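PDB 3AIZ: DNA polymerase sliding clamp 2 from Sulfolobus tokodaii, which serves as one subunit of a ring-shaped sliding clamp that encircles DNA and tethers the replicative polymerase and other DNA-processing proteins to it. Local coordinates for residues L20-E25 / I70-L75. Numbering follows the deposited sequence.
Sequences LKVTDE and ININDL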
loop_
_atom_site.group_PDB
_atom_site.type_symbol
_atom_site.label_atom_id
_atom_site.label_comp_id
_atom_site.label_asym_id
_atom_site.label_seq_id
_atom_site.Cartn_x
_atom_site.Cartn_y
_atom_site.Cartn_z
ATOM N N LEU A 20 22.313 23.366 -3.199
ATOM C CA LEU A 20 22.457 23.206 -1.753
ATOM C C LEU A 20 22.112 24.473 -0.977
ATOM O O LEU A 20 22.560 25.568 -1.320
ATOM C CB LEU A 20 23.878 22.761 -1.403
ATOM C CG LEU A 20 24.290 21.355 -1.840
ATOM C CD1 LEU A 20 25.781 21.153 -1.639
ATOM C CD2 LEU A 20 23.495 20.302 -1.082
ATOM N N LYS A 21 21.318 24.313 0.077
ATOM C CA LYS A 21 20.938 25.429 0.940
ATOM C C LYS A 21 20.280 26.561 0.161
ATOM O O LYS A 21 20.240 27.700 0.627
ATOM C CB LYS A 21 22.155 25.962 1.704
ATOM C CG LYS A 21 22.761 24.978 2.692
ATOM C CD LYS A 21 23.989 25.572 3.367
ATOM C CE LYS A 21 24.613 24.597 4.352
ATOM N NZ LYS A 21 23.693 24.266 5.477
ATOM N N VAL A 22 19.763 26.248 -1.023
ATOM C CA VAL A 22 19.111 27.255 -1.851
ATOM C C VAL A 22 17.812 27.731 -1.213
ATOM O O VAL A 22 16.977 26.924 -0.803
ATOM C CB VAL A 22 18.823 26.737 -3.276
ATOM C CG1 VAL A 22 17.800 25.610 -3.246
ATOM C CG2 VAL A 22 18.339 27.873 -4.159
ATOM N N THR A 23 17.649 29.046 -1.120
ATOM C CA THR A 23 16.432 29.619 -0.564
ATOM C C THR A 23 15.266 29.393 -1.523
ATOM O O THR A 23 15.447 28.851 -2.614
ATOM C CB THR A 23 16.601 31.125 -0.264
ATOM O OG1 THR A 23 15.377 31.659 0.259
ATOM C CG2 THR A 23 16.990 31.884 -1.522
ATOM N N ASP A 24 14.069 29.798 -1.113
ATOM C CA ASP A 24 12.877 29.603 -1.930
ATOM C C ASP A 24 12.937 30.385 -3.242
ATOM O O ASP A 24 12.235 30.058 -4.199
ATOM C CB ASP A 24 11.619 29.988 -1.148
ATOM C CG ASP A 24 11.339 29.045 0.007
ATOM O OD1 ASP A 24 12.169 28.146 0.259
ATOM O OD2 ASP A 24 10.286 29.204 0.662
ATOM N N GLU A 25 13.780 31.412 -3.282
ATOM C CA GLU A 25 13.870 32.277 -4.453
ATOM C C GLU A 25 15.249 32.214 -5.101
ATOM O O GLU A 25 16.270 32.257 -4.415
ATOM C CB GLU A 25 13.551 33.724 -4.068
ATOM C CG GLU A 25 12.233 33.907 -3.323
ATOM C CD GLU A 25 11.021 33.859 -4.237
ATOM O OE1 GLU A 25 11.134 34.300 -5.402
ATOM O OE2 GLU A 25 9.953 33.392 -3.786
ATOM N N ILE A 70 12.557 34.054 -9.420
ATOM C CA ILE A 70 11.387 33.190 -9.293
ATOM C C ILE A 70 11.472 32.256 -8.089
ATOM O O ILE A 70 12.544 32.054 -7.519
ATOM C CB ILE A 70 11.196 32.332 -10.555
ATOM C CG1 ILE A 70 12.294 31.271 -10.645
ATOM C CG2 ILE A 70 11.186 33.208 -11.797
ATOM C CD1 ILE A 70 12.150 30.344 -11.826
ATOM N N ASN A 71 10.329 31.689 -7.713
ATOM C CA ASN A 71 10.265 30.706 -6.640
ATOM C C ASN A 71 10.644 29.325 -7.160
ATOM O O ASN A 71 9.891 28.707 -7.914
ATOM C CB ASN A 71 8.861 30.679 -6.027
ATOM C CG ASN A 71 8.770 29.787 -4.800
ATOM O OD1 ASN A 71 9.495 28.799 -4.677
ATOM N ND2 ASN A 71 7.872 30.133 -3.885
ATOM N N ILE A 72 11.815 28.845 -6.755
ATOM C CA ILE A 72 12.353 27.590 -7.267
ATOM C C ILE A 72 11.432 26.398 -7.008
ATOM O O ILE A 72 11.407 25.444 -7.786
ATOM C CB ILE A 72 13.748 27.295 -6.681
ATOM C CG1 ILE A 72 14.352 26.055 -7.341
ATOM C CG2 ILE A 72 13.669 27.123 -5.172
ATOM C CD1 ILE A 72 15.731 25.711 -6.839
ATOM N N ASN A 73 10.677 26.457 -5.917
ATOM C CA ASN A 73 9.772 25.370 -5.558
ATOM C C ASN A 73 8.726 25.102 -6.635
ATOM O O ASN A 73 8.484 23.952 -7.005
ATOM C CB ASN A 73 9.097 25.657 -4.217
ATOM C CG ASN A 73 10.075 25.634 -3.057
ATOM O OD1 ASN A 73 10.892 24.720 -2.936
ATOM N ND2 ASN A 73 9.992 26.640 -2.193
ATOM N N ASP A 74 8.110 26.169 -7.136
ATOM C CA ASP A 74 7.104 26.054 -8.186
ATOM C C ASP A 74 7.696 25.449 -9.452
ATOM O O ASP A 74 7.039 24.674 -10.149
ATOM C CB ASP A 74 6.502 27.424 -8.503
ATOM C CG ASP A 74 5.773 28.027 -7.321
ATOM O OD1 ASP A 74 5.438 27.275 -6.381
ATOM O OD2 ASP A 74 5.531 29.253 -7.334
ATOM N N LEU A 75 8.941 25.809 -9.744
ATOM C CA LEU A 75 9.621 25.325 -10.939
ATOM C C LEU A 75 9.960 23.843 -10.821
ATOM O O LEU A 75 10.146 23.157 -11.826
ATOM C CB LEU A 75 10.887 26.145 -11.200
ATOM C CG LEU A 75 11.694 25.802 -12.452
ATOM C CD1 LEU A 75 10.798 25.761 -13.680
ATOM C CD2 LEU A 75 12.826 26.799 -12.643
#
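Ile72 N donates to Asp24 O (2.9 Å), the one hydrogen bond that joins the two segments. The bond is bent, 141° at the hydrogen. The same oxygen also receives a CA-H...O contact from Asn71 CA at 3.2 Å, while Asn71 OD1, a second acceptor, lies close by without bonding to it. Asn71 CG is anti to the backbone N (chi1 -173°); from there OD1 accepts from Asn73 N at 2.9 Å, the capping bond of an N-cap residue at the start of helix 72-80. Glu25 and Asn71 form an antiparallel non-hydrogen-bonded pair, and Glu25 CA directs its hydrogen to Ile70 O at 3.3 Å. In the N-terminal domain of this PCNA-family clamp, the pairing lies where strand 25-30 begins and strand 66-71 gives way to the helix, and backbone hydrogen bonds link Ile70 with Ile26 next along the strands. The buried side is made by Ile72 and Ile70: the CG2 methyl of Ile72 lies against Thr23 O and Asp24 O, and the Ile72 side chain also packs on Ile26, while Ile70, turned away from the loop, packs on Leu28, Leu98 and Ile115. Val22 and Ile72 reach toward each other tip to tip, CG1 to CD1, with a looser 4.1 Å between them. The polar side is more open to solvent and is held less firmly. Asn73 ND2 comes to 3.5 Å from Asp24 CG with amide and carboxylate planes 73° apart, a proximity without a hydrogen bond, and Asp24 is exposed. The Glu25 side chain, bent at chi2, crosses that of Asn71 at about a right angle, OE2 reaching Asn71 CB, while OE1 has a long, weak ion pair with Lys69.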